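Long-range contacts in Lmo1076 protein (Listeria monocytogenes serovar 1/2a, PDB 5JQC), which probably acts as a secreted cell-wall autolysin with amidase activity, the crystallised piece being a run of three SH3-like GW domains: residues N107-T113 / A175-K181; D180-S184 / Q233-R238; Q185-N191 / V228-A234; H200-V206 / G252-A258. All blocks are in the same frame, centred on the assembly; numbering follows the deposited sequence.

The chain strings three GW domains in a row, and the four contacts follow it from the second into the third. Contact 1 closes the sheet of the second domain by pairing strand 103-112 with strand 176-178. Contact 2 begins where contact 1 ends, sharing Asp-180 and Lys-181, and its centre lies about 15 Å away; it ties the connecting chain to the third domain. Contact 3 carries the same pairing on between strands 184-194 and 226-236. Contact 4 lies about 12 Å from the centres of contacts 2 and 3 and packs on both through Val-206 and Trp-253 against Ala-234. The linker is thus continuous with the framework of the last domain.

Contact 1: N107-T113 / A175-K181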
# COMPACT_ATOMS: atom_id res chain seq x y z
N ASN A 107 -3.66 -7.45 6.34
CA ASN A 107 -4.80 -8.34 6.18
C ASN A 107 -6.07 -7.59 6.58
O ASN A 107 -6.69 -7.82 7.62
CB ASN A 107 -4.64 -9.62 7.01
CG ASN A 107 -5.85 -10.54 6.90
OD1 ASN A 107 -6.46 -10.64 5.83
ND2 ASN A 107 -6.22 -11.19 8.01
N LEU A 108 -6.50 -6.66 5.73
CA LEU A 108 -7.66 -5.84 6.01
C LEU A 108 -8.71 -6.07 4.94
O LEU A 108 -8.41 -6.58 3.86
CB LEU A 108 -7.29 -4.35 6.04
CG LEU A 108 -6.05 -4.04 6.88
CD1 LEU A 108 -5.67 -2.57 6.77
CD2 LEU A 108 -6.34 -4.44 8.31
N THR A 109 -9.94 -5.67 5.24
CA THR A 109 -10.96 -5.57 4.22
C THR A 109 -11.65 -4.22 4.33
O THR A 109 -11.68 -3.60 5.40
CB THR A 109 -12.00 -6.69 4.31
OG1 THR A 109 -12.95 -6.41 5.35
CG2 THR A 109 -11.33 -8.02 4.59
N GLY A 110 -12.21 -3.77 3.22
CA GLY A 110 -12.91 -2.51 3.22
C GLY A 110 -13.66 -2.34 1.92
O GLY A 110 -13.70 -3.24 1.07
N LYS A 111 -14.27 -1.17 1.77
CA LYS A 111 -15.02 -0.82 0.58
C LYS A 111 -14.28 0.31 -0.14
O LYS A 111 -13.83 1.26 0.51
CB LYS A 111 -16.44 -0.38 0.94
CG LYS A 111 -17.25 0.16 -0.24
CD LYS A 111 -18.74 0.26 0.05
CE LYS A 111 -19.33 -1.13 0.33
NZ LYS A 111 -20.82 -1.06 0.51
N ILE A 112 -14.12 0.18 -1.45
CA ILE A 112 -13.51 1.23 -2.25
C ILE A 112 -14.54 2.33 -2.41
O ILE A 112 -15.55 2.14 -3.09
CB ILE A 112 -13.05 0.71 -3.61
CG1 ILE A 112 -11.94 -0.32 -3.41
CG2 ILE A 112 -12.60 1.88 -4.47
CD1 ILE A 112 -11.54 -1.04 -4.67
N THR A 113 -14.32 3.48 -1.77
CA THR A 113 -15.28 4.57 -1.80
C THR A 113 -14.81 5.77 -2.61
O THR A 113 -15.63 6.65 -2.90
CB THR A 113 -15.62 5.02 -0.38
OG1 THR A 113 -14.44 5.00 0.43
CG2 THR A 113 -16.68 4.12 0.22
N ALA A 175 -8.71 6.13 -0.65
CA ALA A 175 -9.80 5.64 -1.48
C ALA A 175 -10.63 4.54 -0.81
O ALA A 175 -11.72 4.23 -1.30
CB ALA A 175 -9.24 5.10 -2.80
N PHE A 176 -10.14 3.95 0.29
CA PHE A 176 -10.81 2.83 0.95
C PHE A 176 -11.51 3.27 2.23
O PHE A 176 -11.01 4.13 2.97
CB PHE A 176 -9.84 1.74 1.34
CG PHE A 176 -9.08 1.15 0.20
CD1 PHE A 176 -8.02 1.84 -0.37
CD2 PHE A 176 -9.36 -0.14 -0.23
CE1 PHE A 176 -7.28 1.27 -1.38
CE2 PHE A 176 -8.62 -0.71 -1.25
CZ PHE A 176 -7.58 -0.01 -1.83
N HIS A 177 -12.64 2.63 2.51
CA HIS A 177 -13.26 2.63 3.83
C HIS A 177 -12.96 1.27 4.44
O HIS A 177 -13.51 0.25 4.01
CB HIS A 177 -14.77 2.85 3.75
CG HIS A 177 -15.46 2.75 5.07
ND1 HIS A 177 -15.74 3.85 5.86
CD2 HIS A 177 -15.91 1.67 5.77
CE1 HIS A 177 -16.34 3.46 6.97
NE2 HIS A 177 -16.46 2.14 6.93
N VAL A 178 -12.09 1.24 5.45
CA VAL A 178 -11.67 -0.03 6.03
C VAL A 178 -12.66 -0.47 7.10
O VAL A 178 -13.02 0.32 7.99
CB VAL A 178 -10.25 0.07 6.61
CG1 VAL A 178 -9.76 -1.32 7.03
CG2 VAL A 178 -9.31 0.70 5.58
N TYR A 179 -13.11 -1.72 7.01
CA TYR A 179 -13.98 -2.28 8.03
C TYR A 179 -13.17 -2.59 9.28
O TYR A 179 -12.02 -3.03 9.20
CB TYR A 179 -14.67 -3.56 7.53
CG TYR A 179 -15.49 -3.32 6.28
CD1 TYR A 179 -16.50 -2.38 6.25
CD2 TYR A 179 -15.26 -4.07 5.12
CE1 TYR A 179 -17.25 -2.18 5.13
CE2 TYR A 179 -15.99 -3.87 4.00
CZ TYR A 179 -16.99 -2.93 3.99
OH TYR A 179 -17.74 -2.75 2.86
N ASP A 180 -13.79 -2.33 10.44
CA ASP A 180 -13.28 -2.81 11.72
C ASP A 180 -13.37 -4.32 11.77
O ASP A 180 -14.38 -4.89 11.36
CB ASP A 180 -14.10 -2.28 12.90
CG ASP A 180 -14.17 -0.78 12.95
OD1 ASP A 180 -13.13 -0.12 12.71
OD2 ASP A 180 -15.27 -0.28 13.28
N LYS A 181 -12.32 -4.96 12.31
CA LYS A 181 -12.39 -6.40 12.61
C LYS A 181 -13.19 -6.65 13.88
O LYS A 181 -13.22 -5.82 14.80
CB LYS A 181 -11.00 -7.00 12.78
CG LYS A 181 -10.13 -6.92 11.55
CD LYS A 181 -8.74 -7.43 11.87
CE LYS A 181 -7.91 -7.62 10.61
NZ LYS A 181 -8.45 -8.72 9.77
O HOH W 1 -10.36 -4.65 8.19
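Ala-175 O accepts the backbone N-H of Thr-113 at 2.7 Å (N to O), just past the end of strand 103-112. Next comes Phe-176, whose side chain lies beside that of Ile-112, pointing the same way, CE2 lying 4.0 Å from Ile-112 CG1. His-177 and Lys-111 make an antiparallel hydrogen-bonded pair, with His-177 N only 2.7 Å from Lys-111 O and the bond almost straight at 178°. Val-178 faces Gly-110, and its CG1 reaches on to Leu-108 CB. Tyr-179 N then bonds to Thr-109 O at 2.9 Å. With CG beside its own backbone N (chi1 -58°), the Tyr-179 ring swings back across the strand: CD2 is 3.4 Å from the bare CA of Gly-110, Thr-109 OG1 sits at the ring edge, and its OH, hydrogen-bonded to Asp-144, lies 3.3 Å from Lys-111 CB. A water joins Tyr-179 O to Thr-109 N. Last, Lys-181 curls round at its end and puts NZ 2.9 Å from Asn-107 O, nearly in line with that carbonyl (169°). Strand 176-178 is an outer strand of the five-stranded antiparallel sheet of this SH3-like domain; strand 103-112 separates it from 144-153, and Phe-176 packs edge-to-face on Tyr-159 and Phe-161.

Contact 2: D180-S184 / Q233-R238; sequences DKIQS and QAKTAR
Asp-180 and Arg-238 form a salt bridge in which both carboxylate oxygens share one nitrogen: NH1 lies 2.9 Å from Asp-180 OD1, and it is 3.2 Å from OD2 of the same carboxylate, where it meets the syn lone pair. The two flat groups are nearly coplanar, 20° apart, so the carboxylate meets the guanidinium at its edge while the side chains cross at about a right angle. A bend in the arginine (chi3 133°) brings the guanidinium round, and CG and CD rest against OD2 on the way. Next along, the methyl CG2 of Thr-236 sits 3.4 Å from Lys-181 O, and a water links that carbonyl to Ala-237 N. Two backbone bonds then start the sheet of the third GW domain: Gln-183 N to Lys-235 O at 2.9 Å, and Lys-235 N to Ser-184 O at 3.0 Å. Gln-183 and Ser-184 both face Lys-235, a classic beta bulge, at the point where the linker enters the sheet beside strand 226-236. The Gln-183 side chain, extended beyond CG, lays its amide by the Thr-236 to Ala-237 peptide, with OE1 3.5 Å from Thr-236 C. On another side of the linker Ile-182 CG2 reaches Ala-234 CB at 4.2 Å. Further out, Thr-236 OG1 takes a weak bond from Arg-238 N and is hydrogen-bonded to Trp-241 NE1. Asp-180 is held through its backbone by Asn-208.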
# COMPACT_ATOMS: atom_id res chain seq x y z
N ASP A 180 -13.79 -2.33 10.44
CA ASP A 180 -13.28 -2.81 11.72
C ASP A 180 -13.37 -4.32 11.77
O ASP A 180 -14.38 -4.89 11.36
CB ASP A 180 -14.10 -2.28 12.90
CG ASP A 180 -14.17 -0.78 12.95
OD1 ASP A 180 -13.13 -0.12 12.71
OD2 ASP A 180 -15.27 -0.28 13.28
N LYS A 181 -12.32 -4.96 12.31
CA LYS A 181 -12.39 -6.40 12.61
C LYS A 181 -13.19 -6.65 13.88
O LYS A 181 -13.22 -5.82 14.80
CB LYS A 181 -11.00 -7.00 12.78
CG LYS A 181 -10.13 -6.92 11.55
CD LYS A 181 -8.74 -7.43 11.87
CE LYS A 181 -7.91 -7.62 10.61
NZ LYS A 181 -8.45 -8.72 9.77
N ILE A 182 -13.86 -7.80 13.92
CA ILE A 182 -14.43 -8.29 15.17
C ILE A 182 -13.27 -8.85 16.00
O ILE A 182 -12.67 -9.86 15.64
CB ILE A 182 -15.52 -9.34 14.94
CG1 ILE A 182 -16.62 -8.75 14.04
CG2 ILE A 182 -16.09 -9.81 16.26
CD1 ILE A 182 -17.71 -9.71 13.69
N GLN A 183 -12.95 -8.17 17.10
CA GLN A 183 -11.83 -8.60 17.93
C GLN A 183 -12.17 -9.84 18.74
O GLN A 183 -11.31 -10.71 18.96
CB GLN A 183 -11.43 -7.45 18.85
CG GLN A 183 -10.76 -6.31 18.09
CD GLN A 183 -10.76 -5.00 18.85
OE1 GLN A 183 -11.54 -4.82 19.79
NE2 GLN A 183 -9.87 -4.09 18.45
N SER A 184 -13.41 -9.94 19.21
CA SER A 184 -13.87 -11.12 19.93
C SER A 184 -15.39 -11.18 19.82
O SER A 184 -16.07 -10.18 19.53
CB SER A 184 -13.42 -11.09 21.40
OG SER A 184 -14.04 -10.00 22.06
N GLN A 233 -22.57 -11.42 21.94
CA GLN A 233 -21.85 -10.17 22.14
C GLN A 233 -20.59 -10.15 21.28
O GLN A 233 -19.97 -11.19 21.02
CB GLN A 233 -21.47 -9.95 23.61
CG GLN A 233 -20.26 -10.75 24.04
CD GLN A 233 -19.87 -10.47 25.47
OE1 GLN A 233 -20.25 -9.44 26.04
NE2 GLN A 233 -19.11 -11.38 26.06
N ALA A 234 -20.24 -8.95 20.83
CA ALA A 234 -19.08 -8.74 19.96
C ALA A 234 -18.41 -7.43 20.33
O ALA A 234 -19.07 -6.45 20.69
CB ALA A 234 -19.50 -8.73 18.48
N LYS A 235 -17.07 -7.41 20.27
CA LYS A 235 -16.32 -6.20 20.55
C LYS A 235 -15.50 -5.81 19.32
O LYS A 235 -14.77 -6.64 18.78
CB LYS A 235 -15.41 -6.37 21.77
CG LYS A 235 -14.72 -5.08 22.23
CD LYS A 235 -14.05 -5.23 23.59
CE LYS A 235 -13.19 -6.53 23.71
NZ LYS A 235 -11.82 -6.46 23.10
N THR A 236 -15.65 -4.56 18.88
CA THR A 236 -14.72 -3.92 17.94
C THR A 236 -14.05 -2.74 18.62
O THR A 236 -14.44 -2.30 19.71
CB THR A 236 -15.41 -3.43 16.66
OG1 THR A 236 -16.31 -2.36 17.00
CG2 THR A 236 -16.15 -4.53 15.96
N ALA A 237 -13.05 -2.20 17.93
CA ALA A 237 -12.37 -0.99 18.39
C ALA A 237 -13.34 0.12 18.76
O ALA A 237 -13.05 0.92 19.66
CB ALA A 237 -11.40 -0.52 17.30
N ARG A 238 -14.50 0.18 18.11
CA ARG A 238 -15.49 1.22 18.35
C ARG A 238 -16.44 0.94 19.51
O ARG A 238 -17.13 1.87 19.96
CB ARG A 238 -16.32 1.44 17.08
CG ARG A 238 -15.47 1.84 15.89
CD ARG A 238 -16.26 2.53 14.79
NE ARG A 238 -15.59 3.74 14.33
CZ ARG A 238 -14.50 3.74 13.57
NH1 ARG A 238 -13.94 2.59 13.16
NH2 ARG A 238 -13.96 4.89 13.21
O HOH W 2 -11.96 -3.44 15.46

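Contact 3: Q185-N191 / V228-A234; sequences QSNVNWN and VKVIKQA
Val-230 N gives its hydrogen to Trp-190 O at 2.7 Å, and Trp-190 N bonds back to Val-230 O. Between this pair and Asn-187 the register slips by one residue, a beta bulge. Within it Val-188 N reaches Ile-231 O at 2.8 Å from above the carbonyl plane (52°), and Val-188 O comes within 3.0 Å of Ile-231 O, two acceptors not hydrogen-bonded, and takes a CA-H...O contact from Ile-231 CA. Past the bulge Ser-186 and Gln-233 bond both ways through their backbones. Gln-233 has CG between its backbone N and carbonyl carbon (chi1 79°), which lifts the amide over the strand: NE2 donates to Ser-186 OG at 3.2 Å, nearly in the amide plane, and OE1 stands 3.5 Å from Trp-190 CH2 at the indole edge, the two planes almost perpendicular. Val-188 CB covers one indole face, over its centre. On the face opposite Trp-190, Lys-229 NZ bonds to Asn-191 OD1 at 3.1 Å; its modelled approach to Asn-189 is too short to trust. Lys-232 lies alongside Asn-187, its NZ going to Gln-243. Strand 184-194 is an outer strand of the four-stranded antiparallel sheet; 226-236 passes on to 239-246, whose Tyr-242 meets Trp-190 edge-to-face.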
# COMPACT_ATOMS: atom_id res chain seq x y z
N GLN A 185 -15.91 -12.38 20.05
CA GLN A 185 -17.34 -12.62 19.89
C GLN A 185 -17.68 -13.93 20.60
O GLN A 185 -16.91 -14.89 20.56
CB GLN A 185 -17.69 -12.70 18.41
CG GLN A 185 -19.14 -12.82 18.14
CD GLN A 185 -19.38 -13.17 16.69
OE1 GLN A 185 -20.49 -13.55 16.32
NE2 GLN A 185 -18.34 -13.07 15.87
N SER A 186 -18.85 -13.97 21.24
CA SER A 186 -19.24 -15.12 22.02
C SER A 186 -20.75 -15.19 22.07
O SER A 186 -21.44 -14.16 22.02
CB SER A 186 -18.68 -15.04 23.44
OG SER A 186 -19.21 -13.90 24.11
N ASN A 187 -21.26 -16.43 22.16
CA ASN A 187 -22.68 -16.66 22.39
C ASN A 187 -22.99 -16.51 23.87
O ASN A 187 -22.20 -16.89 24.73
CB ASN A 187 -23.09 -18.05 21.90
CG ASN A 187 -22.86 -18.24 20.41
OD1 ASN A 187 -22.83 -17.28 19.64
ND2 ASN A 187 -22.71 -19.48 19.99
N VAL A 188 -24.14 -15.91 24.17
CA VAL A 188 -24.57 -15.65 25.54
C VAL A 188 -26.06 -15.92 25.63
O VAL A 188 -26.72 -16.27 24.64
CB VAL A 188 -24.24 -14.22 26.00
CG1 VAL A 188 -22.74 -13.95 25.95
CG2 VAL A 188 -25.01 -13.21 25.16
N ASN A 189 -26.61 -15.75 26.83
CA ASN A 189 -28.06 -15.87 27.03
C ASN A 189 -28.43 -14.95 28.20
O ASN A 189 -28.43 -15.36 29.36
CB ASN A 189 -28.47 -17.32 27.30
CG ASN A 189 -29.97 -17.55 27.07
OD1 ASN A 189 -30.79 -16.70 27.41
ND2 ASN A 189 -30.31 -18.70 26.49
N TRP A 190 -28.72 -13.69 27.87
CA TRP A 190 -29.04 -12.67 28.85
C TRP A 190 -30.41 -12.09 28.54
O TRP A 190 -30.76 -11.91 27.37
CB TRP A 190 -28.01 -11.54 28.86
CG TRP A 190 -26.63 -12.03 29.11
CD1 TRP A 190 -26.26 -13.13 29.81
CD2 TRP A 190 -25.42 -11.43 28.63
NE1 TRP A 190 -24.89 -13.27 29.81
CE2 TRP A 190 -24.35 -12.24 29.09
CE3 TRP A 190 -25.13 -10.30 27.85
CZ2 TRP A 190 -23.01 -11.94 28.80
CZ3 TRP A 190 -23.80 -10.01 27.57
CH2 TRP A 190 -22.75 -10.83 28.05
N ASN A 191 -31.17 -11.79 29.58
CA ASN A 191 -32.44 -11.08 29.43
C ASN A 191 -32.24 -9.68 29.99
O ASN A 191 -31.89 -9.52 31.17
CB ASN A 191 -33.57 -11.84 30.11
CG ASN A 191 -33.71 -13.27 29.60
OD1 ASN A 191 -34.40 -13.53 28.62
ND2 ASN A 191 -33.02 -14.20 30.26
N VAL A 228 -35.73 -7.93 26.34
CA VAL A 228 -35.18 -8.63 25.18
C VAL A 228 -34.29 -9.78 25.62
O VAL A 228 -34.00 -9.96 26.81
CB VAL A 228 -34.39 -7.67 24.27
CG1 VAL A 228 -35.26 -6.51 23.80
CG2 VAL A 228 -33.14 -7.17 24.99
N LYS A 229 -33.82 -10.55 24.64
CA LYS A 229 -32.91 -11.66 24.86
C LYS A 229 -31.62 -11.40 24.08
O LYS A 229 -31.62 -11.42 22.84
CB LYS A 229 -33.54 -12.97 24.42
CG LYS A 229 -32.82 -14.16 24.93
CD LYS A 229 -33.73 -15.35 24.82
CE LYS A 229 -33.27 -16.42 25.77
NZ LYS A 229 -32.99 -15.82 27.11
N VAL A 230 -30.52 -11.18 24.80
CA VAL A 230 -29.21 -10.99 24.18
C VAL A 230 -28.58 -12.37 23.96
O VAL A 230 -28.24 -13.07 24.92
CB VAL A 230 -28.31 -10.11 25.06
CG1 VAL A 230 -26.98 -9.85 24.36
CG2 VAL A 230 -29.01 -8.80 25.39
N ILE A 231 -28.41 -12.75 22.68
CA ILE A 231 -27.85 -14.06 22.35
C ILE A 231 -26.37 -14.03 21.96
O ILE A 231 -25.70 -15.06 22.05
CB ILE A 231 -28.65 -14.74 21.21
CG1 ILE A 231 -28.57 -13.92 19.92
CG2 ILE A 231 -30.11 -14.95 21.63
CD1 ILE A 231 -29.39 -14.47 18.76
N LYS A 232 -25.83 -12.88 21.54
CA LYS A 232 -24.42 -12.78 21.19
C LYS A 232 -23.87 -11.44 21.64
O LYS A 232 -24.59 -10.45 21.68
CB LYS A 232 -24.16 -12.93 19.68
CG LYS A 232 -24.47 -14.31 19.11
CD LYS A 232 -23.57 -14.62 17.91
CE LYS A 232 -24.32 -14.59 16.59
NZ LYS A 232 -25.51 -15.49 16.61
N GLN A 233 -22.57 -11.42 21.94
CA GLN A 233 -21.85 -10.17 22.14
C GLN A 233 -20.59 -10.15 21.28
O GLN A 233 -19.97 -11.19 21.02
CB GLN A 233 -21.47 -9.95 23.61
CG GLN A 233 -20.26 -10.75 24.04
CD GLN A 233 -19.87 -10.47 25.47
OE1 GLN A 233 -20.25 -9.44 26.04
NE2 GLN A 233 -19.11 -11.38 26.06
N ALA A 234 -20.24 -8.95 20.83
CA ALA A 234 -19.08 -8.74 19.96
C ALA A 234 -18.41 -7.43 20.33
O ALA A 234 -19.07 -6.45 20.69
CB ALA A 234 -19.50 -8.73 18.48

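Contact 4: H200-V206 / G252-A258; sequences HGVYSGV and GWMDYRA
Val-206 plants a single methyl squarely over the six-membered ring of the Trp-253 indole: CG2 lies 3.4 Å from the centroid of that ring and only 4° off its normal, a textbook CH-pi contact. The branch gets there because CG2 stands beside the backbone N of Val-206, with CG1 anti to it (chi1 176°). The five-membered end of the indole is met by backbone, Gly-205 C lying 3.3 Å from Trp-253 CD1. Gly-252 and Trp-253 are a Gly-Trp dipeptide of the kind that names this SH3-like family, and Trp-253 also forms the single antiparallel bridge here: its N bonds to Tyr-203 O at 2.7 Å, and Tyr-203 N bonds back to Trp-253 O at 2.9 Å. Selenomethionine Met-254, a crystallographic label, turns its selenium to Val-202 CG2. Farther along, Asp-255 makes an Asx turn, OD1 taking Arg-257 N at 2.9 Å; Arg-257 NE comes to the same OD1 at 2.8 Å from the opposite face, as a salt bridge. His-200 packs on this turn, its ring nearly parallel to the Asp-255 carboxylate plane and CD2 3.6 Å from Asp-255 CB. ND1 is buried without a partner in the model, and Arg-257 NE lies 3.8 Å from His-200 NE2. Such surroundings may favour a neutral imidazole, though the nearby Asp-255 carboxylate, already paired with Arg-257, would probably offset this in part.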
# COMPACT_ATOMS: atom_id res chain seq x y z
N HIS A 200 -29.01 5.27 19.80
CA HIS A 200 -28.28 4.19 19.15
C HIS A 200 -29.09 3.61 17.99
O HIS A 200 -30.29 3.82 17.87
CB HIS A 200 -27.94 3.10 20.16
CG HIS A 200 -27.23 3.61 21.37
ND1 HIS A 200 -27.88 3.90 22.55
CD2 HIS A 200 -25.92 3.90 21.58
CE1 HIS A 200 -27.00 4.32 23.44
NE2 HIS A 200 -25.81 4.34 22.87
N GLY A 201 -28.39 2.88 17.13
CA GLY A 201 -29.05 2.20 16.04
C GLY A 201 -28.95 0.67 16.08
O GLY A 201 -28.09 0.10 16.77
N VAL A 202 -29.83 0.03 15.33
CA VAL A 202 -29.87 -1.42 15.17
C VAL A 202 -29.26 -1.75 13.81
O VAL A 202 -29.69 -1.21 12.79
CB VAL A 202 -31.31 -1.94 15.26
CG1 VAL A 202 -31.37 -3.45 15.05
CG2 VAL A 202 -31.96 -1.55 16.59
N TYR A 203 -28.26 -2.64 13.80
CA TYR A 203 -27.56 -3.03 12.59
C TYR A 203 -27.74 -4.52 12.30
O TYR A 203 -27.90 -5.34 13.21
CB TYR A 203 -26.09 -2.70 12.72
CG TYR A 203 -25.91 -1.23 12.99
CD1 TYR A 203 -25.91 -0.74 14.29
CD2 TYR A 203 -25.79 -0.32 11.94
CE1 TYR A 203 -25.77 0.61 14.55
CE2 TYR A 203 -25.65 1.05 12.19
CZ TYR A 203 -25.65 1.50 13.49
OH TYR A 203 -25.52 2.84 13.74
N SER A 204 -27.72 -4.86 11.01
CA SER A 204 -27.85 -6.27 10.61
C SER A 204 -26.63 -7.10 11.00
O SER A 204 -26.75 -8.31 11.24
CB SER A 204 -28.09 -6.37 9.11
OG SER A 204 -26.93 -6.01 8.40
N GLY A 205 -25.44 -6.50 11.03
CA GLY A 205 -24.24 -7.16 11.53
C GLY A 205 -23.57 -6.31 12.60
O GLY A 205 -24.04 -5.23 12.94
N VAL A 206 -22.47 -6.84 13.14
CA VAL A 206 -21.69 -6.06 14.10
C VAL A 206 -21.26 -4.77 13.43
O VAL A 206 -20.84 -4.78 12.26
CB VAL A 206 -20.48 -6.86 14.61
CG1 VAL A 206 -19.63 -6.00 15.53
CG2 VAL A 206 -20.93 -8.17 15.31
N GLY A 252 -31.39 -7.69 15.56
CA GLY A 252 -30.15 -7.18 15.00
C GLY A 252 -29.15 -6.92 16.11
O GLY A 252 -29.29 -7.46 17.21
N TRP A 253 -28.15 -6.09 15.81
CA TRP A 253 -27.11 -5.76 16.77
C TRP A 253 -27.27 -4.32 17.27
O TRP A 253 -27.66 -3.43 16.51
CB TRP A 253 -25.72 -5.92 16.14
CG TRP A 253 -25.32 -7.32 15.76
CD1 TRP A 253 -25.64 -7.98 14.61
CD2 TRP A 253 -24.45 -8.19 16.51
NE1 TRP A 253 -25.04 -9.23 14.61
CE2 TRP A 253 -24.31 -9.38 15.76
CE3 TRP A 253 -23.80 -8.09 17.74
CZ2 TRP A 253 -23.54 -10.47 16.22
CZ3 TRP A 253 -23.04 -9.17 18.19
CH2 TRP A 253 -22.91 -10.33 17.43
N MSE A 254 -26.94 -4.10 18.54
CA MSE A 254 -27.00 -2.73 19.06
C MSE A 254 -25.98 -2.51 20.15
O MSE A 254 -25.63 -3.43 20.88
CB MSE A 254 -28.40 -2.40 19.58
CG MSE A 254 -28.61 -0.92 19.89
SE MSE A 254 -30.51 -0.51 19.96
CE MSE A 254 -31.02 -1.81 21.31
N ASP A 255 -25.51 -1.26 20.23
CA ASP A 255 -24.54 -0.88 21.25
C ASP A 255 -24.99 -1.34 22.62
O ASP A 255 -26.18 -1.28 22.95
CB ASP A 255 -24.35 0.63 21.23
CG ASP A 255 -23.19 1.08 22.09
OD1 ASP A 255 -23.39 1.20 23.32
OD2 ASP A 255 -22.08 1.29 21.55
N TYR A 256 -24.03 -1.79 23.44
CA TYR A 256 -24.38 -2.40 24.72
C TYR A 256 -25.01 -1.39 25.69
O TYR A 256 -25.75 -1.78 26.59
CB TYR A 256 -23.15 -3.03 25.37
CG TYR A 256 -22.29 -2.02 26.07
CD1 TYR A 256 -21.43 -1.21 25.34
CD2 TYR A 256 -22.34 -1.86 27.45
CE1 TYR A 256 -20.64 -0.27 25.97
CE2 TYR A 256 -21.56 -0.93 28.09
CZ TYR A 256 -20.70 -0.13 27.34
OH TYR A 256 -19.91 0.82 27.96
N ARG A 257 -24.72 -0.10 25.52
CA ARG A 257 -25.27 0.89 26.44
C ARG A 257 -26.78 1.03 26.30
O ARG A 257 -27.44 1.53 27.22
CB ARG A 257 -24.59 2.25 26.23
CG ARG A 257 -23.12 2.24 26.59
CD ARG A 257 -22.40 3.45 26.03
NE ARG A 257 -22.51 3.57 24.57
CZ ARG A 257 -21.78 4.39 23.82
NH1 ARG A 257 -20.86 5.16 24.39
NH2 ARG A 257 -21.95 4.43 22.50
N ALA A 258 -27.36 0.59 25.18
CA ALA A 258 -28.81 0.65 25.02
C ALA A 258 -29.55 -0.29 25.96
O ALA A 258 -30.77 -0.17 26.10
CB ALA A 258 -29.19 0.34 23.57